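Local coordinates for periplasmic binding protein/LacI transcriptional regulator (Alkaliphilus metalliredigens, PDB 3CTP), which probably represses transcription by binding regulatory DNA, and binds beta-D-xylulofuranose in the cleft of its periplasmic-binding-protein-like sensor region, at residues D135-N143 and I293-I301; D100-L109 and R124-I134. All coordinates share one frame; numbering follows the deposited sequence. Where two conformers were deposited one is given.

Both contacts belong to the lobe built on the mixed sheet that contains strands 119-123 and 138-141, and their centres lie about 15 Å apart. Along the chain they come in series: interaction 2 ends at Ile134, and the first segment of interaction 1 begins at Asp135. Helix 102-114 of interaction 2 lies on one side of the sheet and helix 286-302 of interaction 1 on the other, both packed against strand 119-123, the neighbour of 138-141. The two meet at the sugar end, where the backbone N of Arg124 probably bonds to the O of Phe141 and Asn143 ND2 to the O of Ser125. Each sends one charged side chain, Arg124 or Glu142, to the same sugar.

Interaction 1 of 2, residues D135-N143 and I293-I301; sequences DIPVVAFEN and IIELLIKII. With XLF (beta-D-xylulofuranose), chain C.
The Phe141 ring meets Ile293 obliquely, Phe141 CD1 lying 4.4 Å from Ile293 CD1, while one face of the ring carries CG of the following residue, Glu142, 3.6 Å above the ring centre. From there the extended Glu142 chain presents both carboxylate oxygens to the sugar: O3 of the xylulofuranose donates to OE1 at 2.5 Å and O4 donates to OE2 at 2.7 Å. With an alanine here, the O3 and O4 hydroxyls are likely to lose their paired acceptor, and the ring the methylene that now lies over it. Behind the pocket lies ordinary alpha/beta packing of a LacI-type sensor lobe: strand 138-141 is an inner strand of the sheet, and helix 286-302 runs nearly antiparallel across it, the local axes 158° apart and 8.2 Å at their closest. Val139 straddles the helix backbone. With CG1 anti to its carbonyl carbon (chi1 -61°), that methyl lies over Leu297 CA, while CG2 reaches Ile293 CG2 at 3.9 Å. Further back, Leu297 CD1 lies against the Pro137 carbonyl, and the proline ring is held on two sides, its CB 3.5 Å from Ile300 CG2 and its CG against Ile301 CG1.

Interaction 2 of 2, residues D100-L109 and R124-I134; sequences DDKEKEKTYL and RSQCEDEYANI. With XLF (beta-D-xylulofuranose), chain C.
Helix 102-114 is the connection of a right-handed beta-alpha-beta crossover from strand 92-97 to strand 119-123, and the loop leaving the second strand folds back over its first turns, Glu105 reaching into the bend. The extended Glu105 chain, its CG anti to the backbone N (chi1 -178°), brings the carboxylate to three donors. OE2 takes Ser125 OG on its syn side at 2.5 Å and Tyr131 OH on its anti side at 2.7 Å; the syn lone pair of OE1 takes Gln126 N at 2.9 Å. Ser125 OG also accepts from Cys127 N, an ST turn that fixes the hydroxyl. In one of its two deposited conformers Leu109 lays CD2 over the middle of the Tyr131 ring, 4.0 Å from the centroid, a CH-pi contact that is doubtful for the other conformer. Nearer the sugar, Arg124 grips Asp100 side-on, NE to OD1 at 3.0 Å and NH1 to OD2 at 2.9 Å, the two planes 34° apart. A water joins Asp100 OD1, Arg124 O and Gln126 NE2. Arg124 NH2 is turned to the sugar and donates to O4 at 2.9 Å; NH1 has a second carboxylate partner in Asp213, and Phe184 adds a cation-pi contact. Asp100, together with Asp213, is therefore likely to hold the guanidinium in place for the sugar, and the buried Glu105, with its three donors, is likely to stay ionised.

Interaction 1 of 2, residues D135-N143 and I293-I301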
loop_
_atom_site.group_PDB
_atom_site.type_symbol
_atom_site.label_atom_id
_atom_site.label_comp_id
_atom_site.label_asym_id
_atom_site.label_seq_id
_atom_site.Cartn_x
_atom_site.Cartn_y
_atom_site.Cartn_z
ATOM N N ASP A 135 -15.015 -15.775 22.056
ATOM C CA ASP A 135 -14.255 -16.748 22.816
ATOM C C ASP A 135 -13.048 -17.178 21.997
ATOM O O ASP A 135 -12.778 -18.366 21.828
ATOM C CB ASP A 135 -15.131 -17.959 23.132
ATOM C CG ASP A 135 -14.542 -18.830 24.209
ATOM O OD1 ASP A 135 -15.166 -18.949 25.284
ATOM O OD2 ASP A 135 -13.446 -19.384 23.983
ATOM N N ILE A 136 -12.336 -16.193 21.475
ATOM C CA ILE A 136 -11.194 -16.435 20.611
ATOM C C ILE A 136 -10.118 -15.493 21.116
ATOM O O ILE A 136 -10.428 -14.360 21.488
ATOM C CB ILE A 136 -11.522 -16.084 19.148
ATOM C CG1 ILE A 136 -12.503 -17.101 18.553
ATOM C CG2 ILE A 136 -10.266 -16.073 18.302
ATOM C CD1 ILE A 136 -12.817 -16.846 17.080
ATOM N N PRO A 137 -8.863 -15.950 21.159
ATOM C CA PRO A 137 -7.775 -15.079 21.625
ATOM C C PRO A 137 -7.634 -13.830 20.765
ATOM O O PRO A 137 -7.696 -13.918 19.527
ATOM C CB PRO A 137 -6.524 -15.955 21.453
ATOM C CG PRO A 137 -7.081 -17.391 21.644
ATOM C CD PRO A 137 -8.439 -17.358 20.991
ATOM N N VAL A 138 -7.419 -12.692 21.417
ATOM C CA VAL A 138 -7.263 -11.411 20.723
ATOM C C VAL A 138 -6.103 -10.656 21.358
ATOM O O VAL A 138 -5.957 -10.661 22.596
ATOM C CB VAL A 138 -8.524 -10.495 20.904
ATOM C CG1 VAL A 138 -8.271 -9.099 20.307
ATOM C CG2 VAL A 138 -9.751 -11.127 20.272
ATOM N N VAL A 139 -5.266 -10.025 20.531
ATOM C CA VAL A 139 -4.359 -8.974 20.993
ATOM C C VAL A 139 -4.626 -7.722 20.156
ATOM O O VAL A 139 -5.150 -7.825 19.038
ATOM C CB VAL A 139 -2.878 -9.339 20.917
ATOM C CG1 VAL A 139 -2.608 -10.553 21.808
ATOM C CG2 VAL A 139 -2.428 -9.631 19.465
ATOM N N ALA A 140 -4.317 -6.548 20.711
ATOM C CA ALA A 140 -4.686 -5.282 20.041
ATOM C C ALA A 140 -3.444 -4.509 19.690
ATOM O O ALA A 140 -2.488 -4.495 20.463
ATOM C CB ALA A 140 -5.532 -4.423 20.974
ATOM N N PHE A 141 -3.445 -3.884 18.512
ATOM C CA PHE A 141 -2.411 -2.883 18.167
ATOM C C PHE A 141 -2.946 -1.446 18.381
ATOM O O PHE A 141 -3.994 -1.086 17.816
ATOM C CB PHE A 141 -1.916 -3.106 16.715
ATOM C CG PHE A 141 -0.914 -2.067 16.236
ATOM C CD1 PHE A 141 0.340 -1.965 16.826
ATOM C CD2 PHE A 141 -1.236 -1.204 15.195
ATOM C CE1 PHE A 141 1.265 -0.998 16.363
ATOM C CE2 PHE A 141 -0.320 -0.238 14.738
ATOM C CZ PHE A 141 0.914 -0.144 15.324
ATOM N N GLU A 142 -2.261 -0.678 19.243
ATOM C CA GLU A 142 -2.565 0.738 19.554
ATOM C C GLU A 142 -3.744 1.032 20.445
ATOM O O GLU A 142 -3.578 1.616 21.527
ATOM C CB GLU A 142 -2.663 1.593 18.292
ATOM C CG GLU A 142 -1.279 1.707 17.652
ATOM C CD GLU A 142 -1.228 2.667 16.469
ATOM O OE1 GLU A 142 -0.091 2.984 16.031
ATOM O OE2 GLU A 142 -2.304 3.096 15.985
ATOM N N ASN A 143 -4.954 0.740 19.963
ATOM C CA ASN A 143 -6.115 1.160 20.726
ATOM C C ASN A 143 -6.489 0.085 21.727
ATOM O O ASN A 143 -6.540 -1.105 21.390
ATOM C CB ASN A 143 -7.313 1.394 19.796
ATOM C CG ASN A 143 -7.245 2.711 19.056
ATOM O OD1 ASN A 143 -6.285 3.471 19.167
ATOM N ND2 ASN A 143 -8.296 2.991 18.278
ATOM N N ILE A 293 3.627 -8.971 18.865
ATOM C CA ILE A 293 2.216 -9.253 18.681
ATOM C C ILE A 293 2.022 -10.763 18.531
ATOM O O ILE A 293 1.131 -11.364 19.158
ATOM C CB ILE A 293 1.724 -8.526 17.414
ATOM C CG1 ILE A 293 1.645 -7.011 17.652
ATOM C CG2 ILE A 293 0.420 -9.111 16.902
ATOM C CD1 ILE A 293 1.441 -6.171 16.364
ATOM N N ILE A 294 2.861 -11.393 17.699
ATOM C CA ILE A 294 2.701 -12.826 17.477
ATOM C C ILE A 294 3.098 -13.636 18.725
ATOM O O ILE A 294 2.416 -14.589 19.108
ATOM C CB ILE A 294 3.503 -13.246 16.252
ATOM C CG1 ILE A 294 2.813 -12.704 15.003
ATOM C CG2 ILE A 294 3.653 -14.773 16.205
ATOM C CD1 ILE A 294 1.417 -13.272 14.755
ATOM N N GLU A 295 4.193 -13.266 19.377
ATOM C CA GLU A 295 4.599 -13.975 20.586
ATOM C C GLU A 295 3.487 -13.972 21.603
ATOM O O GLU A 295 3.190 -15.005 22.199
ATOM C CB GLU A 295 5.818 -13.313 21.227
ATOM C CG GLU A 295 7.153 -13.665 20.597
ATOM C CD GLU A 295 7.454 -15.151 20.596
ATOM O OE1 GLU A 295 7.496 -15.786 21.686
ATOM O OE2 GLU A 295 7.663 -15.671 19.503
ATOM N N LEU A 296 2.867 -12.816 21.812
ATOM C CA LEU A 296 1.843 -12.703 22.858
ATOM C C LEU A 296 0.556 -13.407 22.426
ATOM O O LEU A 296 -0.095 -14.088 23.230
ATOM C CB LEU A 296 1.565 -11.237 23.173
ATOM C CG LEU A 296 2.755 -10.504 23.771
ATOM C CD1 LEU A 296 2.470 -9.005 23.889
ATOM C CD2 LEU A 296 3.075 -11.092 25.174
ATOM N N LEU A 297 0.161 -13.249 21.165
ATOM C CA LEU A 297 -1.056 -13.945 20.732
ATOM C C LEU A 297 -0.892 -15.459 20.900
ATOM O O LEU A 297 -1.820 -16.158 21.342
ATOM C CB LEU A 297 -1.391 -13.580 19.261
ATOM C CG LEU A 297 -2.691 -14.196 18.735
ATOM C CD1 LEU A 297 -3.879 -13.699 19.543
ATOM C CD2 LEU A 297 -2.847 -13.857 17.236
ATOM N N ILE A 298 0.285 -15.980 20.579
ATOM C CA ILE A 298 0.498 -17.420 20.711
ATOM C C ILE A 298 0.439 -17.854 22.193
ATOM O O ILE A 298 -0.058 -18.936 22.524
ATOM C CB ILE A 298 1.832 -17.833 20.092
ATOM C CG1 ILE A 298 1.785 -17.777 18.569
ATOM C CG2 ILE A 298 2.266 -19.223 20.596
ATOM C CD1 ILE A 298 0.669 -18.537 17.983
ATOM N N LYS A 299 0.922 -17.004 23.093
ATOM C CA LYS A 299 0.744 -17.321 24.534
ATOM C C LYS A 299 -0.721 -17.457 24.902
ATOM O O LYS A 299 -1.116 -18.401 25.623
ATOM C CB LYS A 299 1.383 -16.243 25.432
ATOM C CG LYS A 299 2.870 -16.275 25.436
ATOM C CD LYS A 299 3.397 -15.280 26.478
ATOM C CE LYS A 299 4.815 -14.896 26.167
ATOM N NZ LYS A 299 5.707 -16.044 26.384
ATOM N N ILE A 300 -1.542 -16.523 24.436
ATOM C CA ILE A 300 -2.960 -16.573 24.745
ATOM C C ILE A 300 -3.560 -17.827 24.095
ATOM O O ILE A 300 -4.318 -18.557 24.731
ATOM C CB ILE A 300 -3.744 -15.316 24.294
ATOM C CG1 ILE A 300 -3.153 -14.017 24.873
ATOM C CG2 ILE A 300 -5.226 -15.427 24.684
ATOM C CD1 ILE A 300 -3.200 -13.960 26.375
ATOM N N ILE A 301 -3.213 -18.087 22.831
ATOM C CA ILE A 301 -3.757 -19.272 22.166
ATOM C C ILE A 301 -3.446 -20.543 22.938
ATOM O O ILE A 301 -4.300 -21.438 23.064
ATOM C CB ILE A 301 -3.207 -19.395 20.720
ATOM C CG1 ILE A 301 -3.796 -18.290 19.840
ATOM C CG2 ILE A 301 -3.460 -20.827 20.163
ATOM C CD1 ILE A 301 -3.092 -18.198 18.462
HETATM O O4 XLF C . -2.488 5.151 14.241
HETATM C C4 XLF C . -1.217 5.647 13.815
HETATM C C5 XLF C . -1.471 6.683 12.729
HETATM O O5 XLF C . -1.055 6.077 11.500
HETATM C C3 XLF C . -0.416 4.557 13.121
HETATM O O3 XLF C . 0.681 4.109 13.927
HETATM C C2 XLF C . 0.056 5.272 11.885
HETATM O O2 XLF C . 1.177 6.130 12.184
HETATM C C1 XLF C . 0.391 4.326 10.750
HETATM O O1 XLF C . 0.712 5.089 9.577
#

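Interaction 2 of 2, residues D100-L109 and R124-I134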
loop_
_atom_site.group_PDB
_atom_site.type_symbol
_atom_site.label_atom_id
_atom_site.label_comp_id
_atom_site.label_asym_id
_atom_site.label_seq_id
_atom_site.Cartn_x
_atom_site.Cartn_y
_atom_site.Cartn_z
ATOM N N ASP A 100 -10.994 1.766 9.446
ATOM C CA ASP A 100 -11.297 2.602 10.594
ATOM C C ASP A 100 -12.797 2.811 10.742
ATOM O O ASP A 100 -13.263 3.882 11.159
ATOM C CB ASP A 100 -10.605 3.956 10.476
ATOM C CG ASP A 100 -9.080 3.824 10.533
ATOM O OD1 ASP A 100 -8.570 3.178 11.477
ATOM O OD2 ASP A 100 -8.410 4.403 9.660
ATOM N N ASP A 101 -13.543 1.745 10.503
ATOM C CA ASP A 101 -15.001 1.802 10.621
ATOM C C ASP A 101 -15.474 0.771 11.628
ATOM O O ASP A 101 -15.185 -0.420 11.503
ATOM C CB ASP A 101 -15.646 1.520 9.268
ATOM C CG ASP A 101 -17.163 1.640 9.324
ATOM O OD1 ASP A 101 -17.669 2.776 9.346
ATOM O OD2 ASP A 101 -17.824 0.613 9.387
ATOM N N LYS A 102 -16.217 1.229 12.625
ATOM C CA LYS A 102 -16.662 0.343 13.679
ATOM C C LYS A 102 -17.531 -0.782 13.123
ATOM O O LYS A 102 -17.464 -1.924 13.571
ATOM C CB LYS A 102 -17.444 1.168 14.731
ATOM C CG LYS A 102 -17.719 0.404 16.016
ATOM C CD LYS A 102 -18.524 1.233 17.037
ATOM C CE LYS A 102 -17.901 2.596 17.274
ATOM N NZ LYS A 102 -18.428 3.227 18.545
ATOM N N GLU A 103 -18.390 -0.479 12.156
ATOM C CA GLU A 103 -19.262 -1.542 11.663
ATOM C C GLU A 103 -18.519 -2.578 10.806
ATOM O O GLU A 103 -18.846 -3.763 10.825
ATOM C CB GLU A 103 -20.458 -0.950 10.925
ATOM C CG GLU A 103 -21.196 0.104 11.779
ATOM C CD GLU A 103 -21.594 -0.367 13.192
ATOM O OE1 GLU A 103 -22.089 -1.507 13.354
ATOM O OE2 GLU A 103 -21.428 0.426 14.148
ATOM N N LYS A 104 -17.517 -2.150 10.047
ATOM C CA LYS A 104 -16.710 -3.133 9.316
ATOM C C LYS A 104 -15.928 -4.000 10.289
ATOM O O LYS A 104 -15.773 -5.204 10.088
ATOM C CB LYS A 104 -15.736 -2.449 8.346
ATOM C CG LYS A 104 -16.447 -1.862 7.132
ATOM C CD LYS A 104 -15.491 -1.080 6.252
ATOM C CE LYS A 104 -16.281 -0.401 5.130
ATOM N NZ LYS A 104 -15.431 0.390 4.198
ATOM N N GLU A 105 -15.414 -3.390 11.347
ATOM C CA GLU A 105 -14.720 -4.184 12.360
ATOM C C GLU A 105 -15.667 -5.208 12.980
ATOM O O GLU A 105 -15.317 -6.381 13.156
ATOM C CB GLU A 105 -14.133 -3.268 13.452
ATOM C CG GLU A 105 -13.361 -4.057 14.477
ATOM C CD GLU A 105 -12.755 -3.184 15.549
ATOM O OE1 GLU A 105 -12.959 -1.938 15.522
ATOM O OE2 GLU A 105 -12.052 -3.779 16.407
ATOM N N LYS A 106 -16.877 -4.773 13.330
ATOM C CA LYS A 106 -17.830 -5.712 13.922
ATOM C C LYS A 106 -18.140 -6.882 12.983
ATOM O O LYS A 106 -18.226 -8.051 13.394
ATOM C CB LYS A 106 -19.123 -4.961 14.286
ATOM C CG LYS A 106 -20.200 -5.854 14.852
ATOM C CD LYS A 106 -21.418 -5.020 15.282
ATOM C CE LYS A 106 -21.107 -4.094 16.461
ATOM N NZ LYS A 106 -22.310 -3.239 16.840
ATOM N N THR A 107 -18.293 -6.570 11.698
ATOM C CA THR A 107 -18.611 -7.583 10.716
ATOM C C THR A 107 -17.471 -8.586 10.608
ATOM O O THR A 107 -17.690 -9.784 10.609
ATOM C CB THR A 107 -18.833 -6.929 9.346
ATOM O OG1 THR A 107 -19.997 -6.091 9.409
ATOM C CG2 THR A 107 -19.014 -8.016 8.270
ATOM N N TYR A 108 -16.237 -8.086 10.551
ATOM C CA TYR A 108 -15.098 -9.008 10.421
ATOM C C TYR A 108 -14.874 -9.829 11.688
ATOM O O TYR A 108 -14.433 -10.978 11.633
ATOM C CB TYR A 108 -13.809 -8.276 9.962
ATOM C CG TYR A 108 -13.855 -8.169 8.463
ATOM C CD1 TYR A 108 -13.862 -9.322 7.693
ATOM C CD2 TYR A 108 -13.973 -6.958 7.836
ATOM C CE1 TYR A 108 -13.988 -9.270 6.313
ATOM C CE2 TYR A 108 -14.100 -6.885 6.436
ATOM C CZ TYR A 108 -14.107 -8.055 5.695
ATOM O OH TYR A 108 -14.240 -7.999 4.310
ATOM N N LEU A 109 -15.178 -9.247 12.841
ATOM C CA LEU A 109 -15.080 -10.021 14.077
ATOM C C LEU A 109 -16.042 -11.202 13.989
ATOM O O LEU A 109 -15.702 -12.330 14.358
ATOM C CB LEU A 109 -15.403 -9.133 15.280
ATOM C CG LEU A 109 -15.314 -9.719 16.691
ATOM C CD1 LEU A 109 -13.909 -10.217 16.995
ATOM C CD2 LEU A 109 -15.759 -8.673 17.703
ATOM N N ARG A 124 -6.011 -0.682 15.784
ATOM C CA ARG A 124 -6.694 0.594 15.825
ATOM C C ARG A 124 -8.210 0.390 16.013
ATOM O O ARG A 124 -9.058 1.051 15.372
ATOM C CB ARG A 124 -6.353 1.425 14.571
ATOM C CG ARG A 124 -6.357 2.909 14.833
ATOM C CD ARG A 124 -5.372 3.623 13.912
ATOM N NE ARG A 124 -5.845 3.643 12.517
ATOM C CZ ARG A 124 -5.096 4.098 11.512
ATOM N NH1 ARG A 124 -5.580 4.129 10.273
ATOM N NH2 ARG A 124 -3.860 4.558 11.765
ATOM N N SER A 125 -8.548 -0.512 16.922
ATOM C CA SER A 125 -9.947 -0.891 17.129
ATOM C C SER A 125 -10.821 0.263 17.612
ATOM O O SER A 125 -10.395 1.078 18.442
ATOM C CB SER A 125 -10.029 -2.021 18.177
ATOM O OG SER A 125 -11.401 -2.371 18.425
ATOM N N GLN A 126 -12.069 0.285 17.137
ATOM C CA GLN A 126 -13.086 1.197 17.677
ATOM C C GLN A 126 -14.193 0.501 18.468
ATOM O O GLN A 126 -15.147 1.143 18.932
ATOM C CB GLN A 126 -13.687 2.049 16.571
ATOM C CG GLN A 126 -12.633 2.947 15.936
ATOM C CD GLN A 126 -13.224 3.890 14.926
ATOM O OE1 GLN A 126 -14.399 4.280 15.027
ATOM N NE2 GLN A 126 -12.424 4.272 13.943
ATOM N N CYS A 127 -14.073 -0.800 18.643
ATOM C CA CYS A 127 -15.026 -1.511 19.504
ATOM C C CYS A 127 -14.549 -1.676 20.933
ATOM O O CYS A 127 -13.425 -1.315 21.300
ATOM C CB CYS A 127 -15.312 -2.887 18.948
ATOM S SG CYS A 127 -15.798 -2.816 17.229
ATOM N N GLU A 128 -15.434 -2.252 21.733
ATOM C CA GLU A 128 -15.165 -2.542 23.112
ATOM C C GLU A 128 -16.071 -3.722 23.411
ATOM O O GLU A 128 -15.635 -4.866 23.405
ATOM C CB GLU A 128 -15.547 -1.325 23.955
ATOM C CG GLU A 128 -15.443 -1.523 25.455
ATOM C CD GLU A 128 -15.402 -0.203 26.202
ATOM O OE1 GLU A 128 -15.106 0.831 25.563
ATOM O OE2 GLU A 128 -15.662 -0.199 27.428
ATOM N N ASP A 129 -17.336 -3.393 23.657
ATOM C CA ASP A 129 -18.492 -4.294 23.666
ATOM C C ASP A 129 -18.354 -5.625 22.953
ATOM O O ASP A 129 -18.494 -6.697 23.553
ATOM C CB ASP A 129 -19.667 -3.598 22.962
ATOM C CG ASP A 129 -20.039 -2.267 23.589
ATOM O OD1 ASP A 129 -19.186 -1.643 24.262
ATOM O OD2 ASP A 129 -21.202 -1.844 23.377
ATOM N N GLU A 130 -18.166 -5.533 21.643
ATOM C CA GLU A 130 -18.224 -6.684 20.758
ATOM C C GLU A 130 -17.232 -7.768 21.133
ATOM O O GLU A 130 -17.433 -8.939 20.816
ATOM C CB GLU A 130 -17.989 -6.248 19.313
ATOM C CG GLU A 130 -19.184 -5.557 18.680
ATOM C CD GLU A 130 -19.645 -4.341 19.463
ATOM O OE1 GLU A 130 -18.803 -3.696 20.131
ATOM O OE2 GLU A 130 -20.852 -4.014 19.387
ATOM N N TYR A 131 -16.163 -7.379 21.817
ATOM C CA TYR A 131 -15.098 -8.319 22.135
ATOM C C TYR A 131 -15.331 -9.109 23.417
ATOM O O TYR A 131 -14.631 -10.096 23.676
ATOM C CB TYR A 131 -13.776 -7.569 22.244
ATOM C CG TYR A 131 -13.219 -7.203 20.894
ATOM C CD1 TYR A 131 -12.358 -8.051 20.248
ATOM C CD2 TYR A 131 -13.570 -6.009 20.267
ATOM C CE1 TYR A 131 -11.827 -7.745 19.011
ATOM C CE2 TYR A 131 -13.038 -5.685 19.039
ATOM C CZ TYR A 131 -12.168 -6.573 18.415
ATOM O OH TYR A 131 -11.622 -6.311 17.180
ATOM N N ALA A 132 -16.314 -8.679 24.204
ATOM C CA ALA A 132 -16.482 -9.186 25.564
ATOM C C ALA A 132 -16.874 -10.658 25.616
ATOM O O ALA A 132 -16.505 -11.379 26.545
ATOM C CB ALA A 132 -17.509 -8.334 26.317
ATOM N N ASN A 133 -17.625 -11.106 24.622
ATOM C CA ASN A 133 -18.120 -12.470 24.628
ATOM C C ASN A 133 -17.349 -13.385 23.685
ATOM O O ASN A 133 -17.264 -14.594 23.909
ATOM C CB ASN A 133 -19.612 -12.474 24.294
ATOM C CG ASN A 133 -20.042 -11.214 23.567
ATOM O OD1 ASN A 133 -21.119 -10.669 23.830
ATOM N ND2 ASN A 133 -19.188 -10.726 22.663
ATOM N N ILE A 134 -16.781 -12.810 22.630
ATOM C CA ILE A 134 -16.067 -13.630 21.671
ATOM C C ILE A 134 -15.157 -14.530 22.485
ATOM O O ILE A 134 -14.637 -14.118 23.520
ATOM C CB ILE A 134 -15.296 -12.789 20.638
ATOM C CG1 ILE A 134 -13.854 -12.550 21.078
ATOM C CG2 ILE A 134 -16.014 -11.468 20.384
ATOM C CD1 ILE A 134 -13.019 -11.883 19.999
HETATM O O4 XLF C . -2.488 5.151 14.241
HETATM C C4 XLF C . -1.217 5.647 13.815
HETATM C C5 XLF C . -1.471 6.683 12.729
HETATM O O5 XLF C . -1.055 6.077 11.500
HETATM C C3 XLF C . -0.416 4.557 13.121
HETATM O O3 XLF C . 0.681 4.109 13.927
HETATM C C2 XLF C . 0.056 5.272 11.885
HETATM O O2 XLF C . 1.177 6.130 12.184
HETATM C C1 XLF C . 0.391 4.326 10.750
HETATM O O1 XLF C . 0.712 5.089 9.577
HETATM O O HOH W 1 -9.799 3.081 13.891
HETATM O O HOH W 2 -16.262 4.213 12.900
HETATM O O HOH W 3 -16.755 1.664 21.176
#